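Local coordinates for protein nitrite oxidoreductase subunit B (Kuenenia stuttgartiensis, PDB 7B04) that probably passes electrons through its iron-sulfur clusters, between the nitrite-oxidising subunit A and a heme, as the electron-transfer subunit of nitrite oxidoreductase, at residues A[82-92]-A[108-119]; A[343-352]-A[389-397]. All blocks are in the same frame, centred on the assembly; numbering follows the deposited sequence.

Overall arrangement
The two contacts lie on opposite sides of the chain's centre, about 39 Å apart between centres, and share no strand or helix. Contact 1 is partly buried, with three exposed residues among those touching, and joins two short strands and the start of helix 116-123. Contact 2 is more buried, with no exposed residue touching, and sets a loop after helix 336-342 against strand 389-394. Their chemistry differs accordingly: contact 1 has three backbone hydrogen bonds and an aromatic pair, whereas contact 2 has no hydrogen bond across it and rests mainly on aliphatic side-chain carbons. The neighbouring subunit A, a separate chain, reaches both, extending the sheet of contact 1 and hydrogen-bonding at contact 2.

Contact 1: A[82-92]-A[108-119]; sequences LIDSPDNIWYT and YGTYEGDTIFEV
Tyr111 lies over one face of the Trp90 indole, its CB 3.6 Å from the centroid of the six-membered ring and 6° off the normal, a CH-pi contact. Its CD1 comes 3.7 Å from Trp90 NE1, with the phenol and pyrrole planes 40° apart, an oblique pairing. Both side chains leave the same sheet face, as a non-hydrogen-bonded antiparallel pair. CG of Tyr111 is anti to the backbone N (chi1 174°), which carries the phenol back past Ile89 to Asn88. There the Asn88 amide is held by ND2 donating to Ile83 O at 2.7 Å, near the amide plane. Ile83 itself puts CG2 against Ile116 and, at 3.9 Å, against Val119 CG2, on a helix start closed by the Thr115-Glu118 capping box. A glycine in place of Trp90 removes the indole and would probably leave Tyr111 CB without its aromatic cover. The backbones are tied by Tyr91 N to Thr110 O (2.8 Å), Thr110 N to Tyr91 O (2.9 Å) and Glu112 N to Ile89 O (3.1 Å). This is a two-stranded antiparallel ribbon, which Ile89 and Trp90 continue by parallel pairing with a strand of the neighbouring subunit A of the complex, a separate chain.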
loop_
_atom_site.group_PDB
_atom_site.type_symbol
_atom_site.label_atom_id
_atom_site.label_comp_id
_atom_site.label_asym_id
_atom_site.label_seq_id
_atom_site.Cartn_x
_atom_site.Cartn_y
_atom_site.Cartn_z
ATOM N N LEU A 82 -30.265 -14.629 -2.641
ATOM C CA LEU A 82 -31.373 -14.925 -1.746
ATOM C C LEU A 82 -32.599 -14.070 -2.031
ATOM O O LEU A 82 -33.655 -14.313 -1.438
ATOM C CB LEU A 82 -30.926 -14.748 -0.290
ATOM C CG LEU A 82 -29.762 -15.651 0.140
ATOM C CD1 LEU A 82 -29.274 -15.284 1.534
ATOM C CD2 LEU A 82 -30.151 -17.121 0.073
ATOM N N ILE A 83 -32.484 -13.077 -2.911
ATOM C CA ILE A 83 -33.604 -12.210 -3.258
ATOM C C ILE A 83 -33.822 -12.210 -4.766
ATOM O O ILE A 83 -34.557 -11.368 -5.294
ATOM C CB ILE A 83 -33.370 -10.778 -2.744
ATOM C CG1 ILE A 83 -32.118 -10.184 -3.393
ATOM C CG2 ILE A 83 -33.239 -10.773 -1.229
ATOM C CD1 ILE A 83 -31.932 -8.709 -3.124
ATOM N N ASP A 84 -33.191 -13.149 -5.471
ATOM C CA ASP A 84 -33.279 -13.179 -6.927
ATOM C C ASP A 84 -34.697 -13.531 -7.361
ATOM O O ASP A 84 -35.228 -14.583 -6.989
ATOM C CB ASP A 84 -32.282 -14.183 -7.500
ATOM C CG ASP A 84 -32.133 -14.064 -9.009
ATOM O OD1 ASP A 84 -32.719 -13.131 -9.598
ATOM O OD2 ASP A 84 -31.428 -14.905 -9.607
ATOM N N SER A 85 -35.306 -12.648 -8.146
ATOM C CA SER A 85 -36.650 -12.845 -8.669
ATOM C C SER A 85 -36.783 -12.058 -9.961
ATOM O O SER A 85 -36.168 -10.992 -10.100
ATOM C CB SER A 85 -37.719 -12.394 -7.662
ATOM O OG SER A 85 -39.022 -12.505 -8.212
ATOM N N PRO A 86 -37.562 -12.553 -10.928
ATOM C CA PRO A 86 -37.800 -11.771 -12.151
ATOM C C PRO A 86 -38.586 -10.490 -11.913
ATOM O O PRO A 86 -38.691 -9.673 -12.837
ATOM C CB PRO A 86 -38.586 -12.742 -13.045
ATOM C CG PRO A 86 -38.294 -14.102 -12.489
ATOM C CD PRO A 86 -38.142 -13.903 -11.014
ATOM N N ASP A 87 -39.141 -10.289 -10.719
ATOM C CA ASP A 87 -39.930 -9.104 -10.409
ATOM C C ASP A 87 -39.112 -7.975 -9.793
ATOM O O ASP A 87 -39.684 -6.938 -9.446
ATOM C CB ASP A 87 -41.076 -9.471 -9.462
ATOM C CG ASP A 87 -42.283 -10.022 -10.192
ATOM O OD1 ASP A 87 -42.770 -9.353 -11.129
ATOM O OD2 ASP A 87 -42.748 -11.121 -9.828
ATOM N N ASN A 88 -37.796 -8.137 -9.668
ATOM C CA ASN A 88 -36.935 -7.094 -9.114
ATOM C C ASN A 88 -36.665 -6.096 -10.231
ATOM O O ASN A 88 -35.709 -6.225 -10.996
ATOM C CB ASN A 88 -35.645 -7.689 -8.560
ATOM C CG ASN A 88 -35.879 -8.589 -7.358
ATOM O OD1 ASN A 88 -36.995 -8.690 -6.848
ATOM N ND2 ASN A 88 -34.820 -9.246 -6.897
ATOM N N ILE A 89 -37.518 -5.079 -10.324
ATOM C CA ILE A 89 -37.478 -4.126 -11.426
ATOM C C ILE A 89 -37.785 -2.731 -10.898
ATOM O O ILE A 89 -38.661 -2.554 -10.043
ATOM C CB ILE A 89 -38.487 -4.512 -12.533
ATOM C CG1 ILE A 89 -38.187 -5.902 -13.103
ATOM C CG2 ILE A 89 -38.505 -3.483 -13.653
ATOM C CD1 ILE A 89 -39.366 -6.546 -13.794
ATOM N N TRP A 90 -37.065 -1.740 -11.424
ATOM C CA TRP A 90 -37.310 -0.337 -11.120
ATOM C C TRP A 90 -38.237 0.263 -12.172
ATOM O O TRP A 90 -38.190 -0.116 -13.346
ATOM C CB TRP A 90 -36.004 0.462 -11.103
ATOM C CG TRP A 90 -35.088 0.208 -9.941
ATOM C CD1 TRP A 90 -34.104 -0.736 -9.860
ATOM C CD2 TRP A 90 -35.045 0.936 -8.708
ATOM N NE1 TRP A 90 -33.464 -0.652 -8.646
ATOM C CE2 TRP A 90 -34.023 0.367 -7.920
ATOM C CE3 TRP A 90 -35.778 2.007 -8.189
ATOM C CZ2 TRP A 90 -33.717 0.834 -6.643
ATOM C CZ3 TRP A 90 -35.473 2.469 -6.921
ATOM C CH2 TRP A 90 -34.452 1.883 -6.163
ATOM N N TYR A 91 -39.101 1.188 -11.743
ATOM C CA TYR A 91 -39.944 1.948 -12.667
ATOM C C TYR A 91 -39.687 3.431 -12.460
ATOM O O TYR A 91 -39.917 3.959 -11.368
ATOM C CB TYR A 91 -41.436 1.616 -12.537
ATOM C CG TYR A 91 -41.750 0.225 -13.047
ATOM C CD1 TYR A 91 -41.168 -0.220 -14.225
ATOM C CD2 TYR A 91 -42.739 -0.572 -12.464
ATOM C CE1 TYR A 91 -41.444 -1.465 -14.738
ATOM C CE2 TYR A 91 -43.044 -1.824 -12.991
ATOM C CZ TYR A 91 -42.388 -2.258 -14.132
ATOM O OH TYR A 91 -42.656 -3.487 -14.689
ATOM N N THR A 92 -39.214 4.099 -13.514
ATOM C CA THR A 92 -38.681 5.456 -13.415
ATOM C C THR A 92 -39.641 6.583 -13.793
ATOM O O THR A 92 -39.343 7.743 -13.487
ATOM C CB THR A 92 -37.460 5.573 -14.333
ATOM O OG1 THR A 92 -37.883 5.370 -15.688
ATOM C CG2 THR A 92 -36.430 4.516 -13.989
ATOM N N TYR A 108 -35.495 8.183 -7.237
ATOM C CA TYR A 108 -35.026 7.284 -8.284
ATOM C C TYR A 108 -36.152 6.572 -9.019
ATOM O O TYR A 108 -35.932 6.079 -10.131
ATOM C CB TYR A 108 -34.073 6.240 -7.689
ATOM C CG TYR A 108 -33.088 6.826 -6.705
ATOM C CD1 TYR A 108 -32.134 7.744 -7.116
ATOM C CD2 TYR A 108 -33.120 6.467 -5.364
ATOM C CE1 TYR A 108 -31.236 8.289 -6.224
ATOM C CE2 TYR A 108 -32.223 7.006 -4.460
ATOM C CZ TYR A 108 -31.282 7.916 -4.896
ATOM O OH TYR A 108 -30.385 8.458 -4.004
ATOM N N GLY A 109 -37.344 6.511 -8.438
ATOM C CA GLY A 109 -38.438 5.788 -9.052
ATOM C C GLY A 109 -39.124 4.898 -8.039
ATOM O O GLY A 109 -39.202 5.248 -6.858
ATOM N N THR A 110 -39.634 3.750 -8.481
ATOM C CA THR A 110 -40.251 2.791 -7.573
ATOM C C THR A 110 -39.755 1.393 -7.906
ATOM O O THR A 110 -39.901 0.933 -9.042
ATOM C CB THR A 110 -41.778 2.849 -7.648
ATOM O OG1 THR A 110 -42.211 4.203 -7.474
ATOM C CG2 THR A 110 -42.392 1.986 -6.555
ATOM N N TYR A 111 -39.166 0.728 -6.917
ATOM C CA TYR A 111 -38.670 -0.635 -7.054
ATOM C C TYR A 111 -39.758 -1.575 -6.550
ATOM O O TYR A 111 -40.144 -1.507 -5.378
ATOM C CB TYR A 111 -37.369 -0.799 -6.263
ATOM C CG TYR A 111 -36.778 -2.194 -6.189
ATOM C CD1 TYR A 111 -36.218 -2.803 -7.306
ATOM C CD2 TYR A 111 -36.739 -2.884 -4.982
ATOM C CE1 TYR A 111 -35.661 -4.071 -7.227
ATOM C CE2 TYR A 111 -36.186 -4.147 -4.894
ATOM C CZ TYR A 111 -35.649 -4.737 -6.017
ATOM O OH TYR A 111 -35.099 -5.994 -5.923
ATOM N N GLU A 112 -40.245 -2.451 -7.427
ATOM C CA GLU A 112 -41.345 -3.345 -7.094
ATOM C C GLU A 112 -40.859 -4.731 -6.701
ATOM O O GLU A 112 -41.671 -5.657 -6.595
ATOM C CB GLU A 112 -42.327 -3.448 -8.266
ATOM C CG GLU A 112 -42.673 -2.122 -8.935
ATOM C CD GLU A 112 -43.754 -1.346 -8.202
ATOM O OE1 GLU A 112 -44.227 -1.820 -7.147
ATOM O OE2 GLU A 112 -44.136 -0.260 -8.689
ATOM N N GLY A 113 -39.555 -4.891 -6.474
ATOM C CA GLY A 113 -39.022 -6.139 -5.976
ATOM C C GLY A 113 -39.069 -6.212 -4.463
ATOM O O GLY A 113 -39.282 -5.219 -3.769
ATOM N N ASP A 114 -38.860 -7.420 -3.952
ATOM C CA ASP A 114 -38.958 -7.677 -2.522
ATOM C C ASP A 114 -37.629 -7.420 -1.826
ATOM O O ASP A 114 -36.567 -7.816 -2.314
ATOM C CB ASP A 114 -39.403 -9.117 -2.265
ATOM C CG ASP A 114 -40.765 -9.423 -2.848
ATOM O OD1 ASP A 114 -41.541 -8.474 -3.087
ATOM O OD2 ASP A 114 -41.059 -10.616 -3.069
ATOM N N THR A 115 -37.700 -6.739 -0.686
ATOM C CA THR A 115 -36.541 -6.520 0.159
ATOM C C THR A 115 -36.223 -7.789 0.946
ATOM O O THR A 115 -36.991 -8.756 0.954
ATOM C CB THR A 115 -36.780 -5.351 1.114
ATOM O OG1 THR A 115 -37.696 -5.751 2.142
ATOM C CG2 THR A 115 -37.362 -4.167 0.364
ATOM N N ILE A 116 -35.062 -7.786 1.605
ATOM C CA ILE A 116 -34.671 -8.932 2.422
ATOM C C ILE A 116 -35.705 -9.202 3.508
ATOM O O ILE A 116 -35.893 -10.351 3.927
ATOM C CB ILE A 116 -33.266 -8.714 3.019
ATOM C CG1 ILE A 116 -33.248 -7.486 3.931
ATOM C CG2 ILE A 116 -32.234 -8.575 1.912
ATOM C CD1 ILE A 116 -32.057 -7.437 4.862
ATOM N N PHE A 117 -36.390 -8.158 3.978
ATOM C CA PHE A 117 -37.461 -8.350 4.949
ATOM C C PHE A 117 -38.691 -8.967 4.295
ATOM O O PHE A 117 -39.304 -9.886 4.853
ATOM C CB PHE A 117 -37.809 -7.018 5.613
ATOM C CG PHE A 117 -36.611 -6.250 6.096
ATOM C CD1 PHE A 117 -35.984 -6.594 7.282
ATOM C CD2 PHE A 117 -36.110 -5.189 5.361
ATOM C CE1 PHE A 117 -34.879 -5.891 7.728
ATOM C CE2 PHE A 117 -35.007 -4.481 5.801
ATOM C CZ PHE A 117 -34.391 -4.833 6.986
ATOM N N GLU A 118 -39.067 -8.473 3.114
ATOM C CA GLU A 118 -40.275 -8.952 2.452
ATOM C C GLU A 118 -40.092 -10.335 1.840
ATOM O O GLU A 118 -41.061 -11.097 1.751
ATOM C CB GLU A 118 -40.713 -7.951 1.381
ATOM C CG GLU A 118 -40.966 -6.553 1.928
ATOM C CD GLU A 118 -41.093 -5.509 0.836
ATOM O OE1 GLU A 118 -40.846 -5.841 -0.343
ATOM O OE2 GLU A 118 -41.439 -4.352 1.159
ATOM N N VAL A 119 -38.875 -10.680 1.408
ATOM C CA VAL A 119 -38.611 -12.051 0.975
ATOM C C VAL A 119 -38.820 -13.011 2.137
ATOM O O VAL A 119 -39.417 -14.083 1.982
ATOM C CB VAL A 119 -37.193 -12.173 0.386
ATOM C CG1 VAL A 119 -36.799 -13.635 0.241
ATOM C CG2 VAL A 119 -37.111 -11.474 -0.957
#

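Contact 2: A[343-352]-A[389-397]; sequences SLFRMTQTIV and EVVRTTVEE
Ser343 meets Thr393 through a flat peptide group, its carbonyl O lying 3.3 Å from Thr393 CG2; no aromatic ring, side-chain amide or carboxylate touches across this contact. Strand 389-394 carries a classic beta bulge: Val390 and Val391 both stand opposite Gly382 of strand 371-383, and both start their side chains toward segment 343-352. Val391 has the most surface buried and uses each branch separately. CG1 sits between the backbone N and the carbonyl carbon (chi1 72°), touching Leu344 CD1 at 3.7 Å and Val352 CG2 at 3.8 Å. CG2 presses on Met347 CB at 3.6 Å, at the end of the type II turn from Leu344 to Met347, while Thr348 CG2 crosses beside Val391 CB. The side chains of Val390 and Val352 lie alongside one another, pointing opposite ways, their CG2 atoms 3.5 Å apart. In Thr393, OG1 lies anti to the backbone N (chi1 -170°) and is hydrogen-bonded to Asn109 of the neighbouring subunit A of the complex, a separate chain, whereas CG2 meets Met347 CG at 3.9 Å. The methyl thus serves the loop and the hydroxyl the neighbouring subunit. Beyond the strand the chain turns, and Thr394 OG1 donates to Glu396 O at 3.0 Å, approaching from above the carbonyl plane, 36° out of it.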
loop_
_atom_site.group_PDB
_atom_site.type_symbol
_atom_site.label_atom_id
_atom_site.label_comp_id
_atom_site.label_asym_id
_atom_site.label_seq_id
_atom_site.Cartn_x
_atom_site.Cartn_y
_atom_site.Cartn_z
ATOM N N SER A 343 -14.286 20.282 -4.758
ATOM C CA SER A 343 -13.040 20.831 -4.241
ATOM C C SER A 343 -13.084 21.076 -2.740
ATOM O O SER A 343 -12.094 21.556 -2.178
ATOM C CB SER A 343 -12.697 22.131 -4.971
ATOM O OG SER A 343 -12.469 21.893 -6.349
ATOM N N LEU A 344 -14.202 20.771 -2.084
ATOM C CA LEU A 344 -14.325 20.873 -0.639
ATOM C C LEU A 344 -13.993 19.567 0.072
ATOM O O LEU A 344 -13.814 19.570 1.294
ATOM C CB LEU A 344 -15.746 21.318 -0.269
ATOM C CG LEU A 344 -16.046 21.750 1.167
ATOM C CD1 LEU A 344 -15.293 23.022 1.511
ATOM C CD2 LEU A 344 -17.543 21.937 1.363
ATOM N N PHE A 345 -13.888 18.462 -0.665
ATOM C CA PHE A 345 -13.663 17.161 -0.052
ATOM C C PHE A 345 -12.281 17.100 0.588
ATOM O O PHE A 345 -11.279 17.455 -0.039
ATOM C CB PHE A 345 -13.800 16.048 -1.092
ATOM C CG PHE A 345 -15.218 15.765 -1.516
ATOM C CD1 PHE A 345 -16.253 16.621 -1.179
ATOM C CD2 PHE A 345 -15.510 14.633 -2.260
ATOM C CE1 PHE A 345 -17.550 16.353 -1.577
ATOM C CE2 PHE A 345 -16.804 14.360 -2.658
ATOM C CZ PHE A 345 -17.825 15.221 -2.316
ATOM N N ARG A 346 -12.238 16.642 1.840
ATOM C CA ARG A 346 -10.989 16.373 2.553
ATOM C C ARG A 346 -10.074 17.596 2.594
ATOM O O ARG A 346 -8.856 17.488 2.439
ATOM C CB ARG A 346 -10.256 15.172 1.949
ATOM C CG ARG A 346 -10.958 13.844 2.176
ATOM C CD ARG A 346 -10.539 13.199 3.493
ATOM N NE ARG A 346 -10.872 14.016 4.658
ATOM C CZ ARG A 346 -12.103 14.193 5.131
ATOM N NH1 ARG A 346 -12.299 14.958 6.197
ATOM N NH2 ARG A 346 -13.138 13.605 4.545
ATOM N N MET A 347 -10.665 18.770 2.809
ATOM C CA MET A 347 -9.882 19.971 3.054
ATOM C C MET A 347 -9.702 20.256 4.537
ATOM O O MET A 347 -8.739 20.935 4.912
ATOM C CB MET A 347 -10.532 21.180 2.368
ATOM C CG MET A 347 -10.577 21.067 0.852
ATOM S SD MET A 347 -8.929 20.874 0.147
ATOM C CE MET A 347 -9.310 20.203 -1.470
ATOM N N THR A 348 -10.599 19.749 5.379
ATOM C CA THR A 348 -10.490 19.867 6.824
ATOM C C THR A 348 -11.018 18.587 7.454
ATOM O O THR A 348 -11.701 17.789 6.804
ATOM C CB THR A 348 -11.265 21.078 7.361
ATOM O OG1 THR A 348 -11.051 21.200 8.774
ATOM C CG2 THR A 348 -12.755 20.920 7.092
ATOM N N GLN A 349 -10.705 18.399 8.733
ATOM C CA GLN A 349 -11.249 17.276 9.485
ATOM C C GLN A 349 -12.528 17.630 10.231
ATOM O O GLN A 349 -13.212 16.726 10.719
ATOM C CB GLN A 349 -10.208 16.724 10.465
ATOM C CG GLN A 349 -9.330 17.766 11.123
ATOM C CD GLN A 349 -8.035 17.178 11.646
ATOM O OE1 GLN A 349 -7.806 15.971 11.553
ATOM N NE2 GLN A 349 -7.181 18.027 12.204
ATOM N N THR A 350 -12.861 18.913 10.334
ATOM C CA THR A 350 -14.078 19.326 11.014
ATOM C C THR A 350 -15.265 19.185 10.069
ATOM O O THR A 350 -15.170 19.507 8.881
ATOM C CB THR A 350 -13.957 20.776 11.491
ATOM O OG1 THR A 350 -12.800 20.913 12.326
ATOM C CG2 THR A 350 -15.195 21.196 12.270
ATOM N N ILE A 351 -16.386 18.700 10.602
ATOM C CA ILE A 351 -17.576 18.519 9.779
ATOM C C ILE A 351 -18.123 19.879 9.373
ATOM O O ILE A 351 -18.238 20.794 10.198
ATOM C CB ILE A 351 -18.633 17.693 10.527
ATOM C CG1 ILE A 351 -18.111 16.287 10.817
ATOM C CG2 ILE A 351 -19.921 17.613 9.720
ATOM C CD1 ILE A 351 -19.004 15.480 11.732
ATOM N N VAL A 352 -18.467 20.014 8.095
ATOM C CA VAL A 352 -19.014 21.242 7.535
ATOM C C VAL A 352 -20.500 21.032 7.293
ATOM O O VAL A 352 -20.892 20.085 6.601
ATOM C CB VAL A 352 -18.296 21.643 6.235
ATOM C CG1 VAL A 352 -19.068 22.740 5.541
ATOM C CG2 VAL A 352 -16.870 22.080 6.523
ATOM N N GLU A 389 -17.075 29.941 9.996
ATOM C CA GLU A 389 -16.255 29.394 8.900
ATOM C C GLU A 389 -15.229 28.445 9.512
ATOM O O GLU A 389 -14.624 28.810 10.491
ATOM C CB GLU A 389 -15.594 30.549 8.164
ATOM C CG GLU A 389 -14.489 30.122 7.237
ATOM C CD GLU A 389 -14.104 31.156 6.212
ATOM O OE1 GLU A 389 -14.802 32.129 6.122
ATOM O OE2 GLU A 389 -13.110 30.984 5.537
ATOM N N VAL A 390 -15.047 27.277 8.921
ATOM C CA VAL A 390 -14.109 26.259 9.378
ATOM C C VAL A 390 -13.127 25.847 8.301
ATOM O O VAL A 390 -12.083 25.250 8.619
ATOM C CB VAL A 390 -14.873 25.032 9.921
ATOM C CG1 VAL A 390 -15.689 25.423 11.151
ATOM C CG2 VAL A 390 -15.778 24.467 8.855
ATOM N N VAL A 391 -13.398 26.133 7.026
ATOM C CA VAL A 391 -12.544 25.694 5.930
ATOM C C VAL A 391 -12.728 26.648 4.756
ATOM O O VAL A 391 -13.777 27.281 4.604
ATOM C CB VAL A 391 -12.860 24.232 5.530
ATOM C CG1 VAL A 391 -14.204 24.147 4.818
ATOM C CG2 VAL A 391 -11.746 23.656 4.674
ATOM N N ARG A 392 -11.687 26.759 3.933
ATOM C CA ARG A 392 -11.746 27.547 2.711
ATOM C C ARG A 392 -10.615 27.113 1.788
ATOM O O ARG A 392 -9.498 26.870 2.249
ATOM C CB ARG A 392 -11.640 29.046 3.015
ATOM C CG ARG A 392 -11.446 29.918 1.793
ATOM C CD ARG A 392 -11.323 31.383 2.164
ATOM N NE ARG A 392 -12.557 31.910 2.736
ATOM C CZ ARG A 392 -12.817 33.206 2.880
ATOM N NH1 ARG A 392 -11.927 34.108 2.488
ATOM N NH2 ARG A 392 -13.965 33.599 3.411
ATOM N N THR A 393 -10.906 27.025 0.492
ATOM C CA THR A 393 -9.889 26.673 -0.492
ATOM C C THR A 393 -10.324 27.180 -1.859
ATOM O O THR A 393 -11.481 27.549 -2.071
ATOM C CB THR A 393 -9.633 25.163 -0.529
ATOM O OG1 THR A 393 -8.473 24.893 -1.326
ATOM C CG2 THR A 393 -10.826 24.434 -1.124
ATOM N N THR A 394 -9.369 27.204 -2.785
ATOM C CA THR A 394 -9.598 27.629 -4.158
ATOM C C THR A 394 -9.710 26.418 -5.078
ATOM O O THR A 394 -9.210 25.331 -4.781
ATOM C CB THR A 394 -8.475 28.550 -4.643
ATOM O OG1 THR A 394 -7.223 27.853 -4.591
ATOM C CG2 THR A 394 -8.393 29.796 -3.773
ATOM N N VAL A 395 -10.378 26.624 -6.216
ATOM C CA VAL A 395 -10.565 25.537 -7.173
ATOM C C VAL A 395 -9.274 25.260 -7.936
ATOM O O VAL A 395 -8.927 24.103 -8.199
ATOM C CB VAL A 395 -11.733 25.861 -8.123
ATOM C CG1 VAL A 395 -11.804 24.845 -9.254
ATOM C CG2 VAL A 395 -13.045 25.893 -7.357
ATOM N N GLU A 396 -8.534 26.307 -8.284
ATOM C CA GLU A 396 -7.328 26.190 -9.087
ATOM C C GLU A 396 -6.111 26.603 -8.266
ATOM O O GLU A 396 -6.199 27.449 -7.371
ATOM C CB GLU A 396 -7.430 27.049 -10.355
ATOM C CG GLU A 396 -6.336 26.836 -11.372
ATOM C CD GLU A 396 -6.546 25.580 -12.175
ATOM O OE1 GLU A 396 -7.632 24.977 -12.057
ATOM O OE2 GLU A 396 -5.631 25.202 -12.935
ATOM N N GLU A 397 -4.972 25.990 -8.581
ATOM C CA GLU A 397 -3.754 26.222 -7.820
ATOM C C GLU A 397 -3.110 27.546 -8.228
ATOM O O GLU A 397 -3.078 27.884 -9.415
ATOM C CB GLU A 397 -2.756 25.089 -8.046
ATOM C CG GLU A 397 -3.040 23.834 -7.243
ATOM C CD GLU A 397 -2.501 23.915 -5.832
ATOM O OE1 GLU A 397 -1.415 24.502 -5.643
ATOM O OE2 GLU A 397 -3.161 23.388 -4.912
#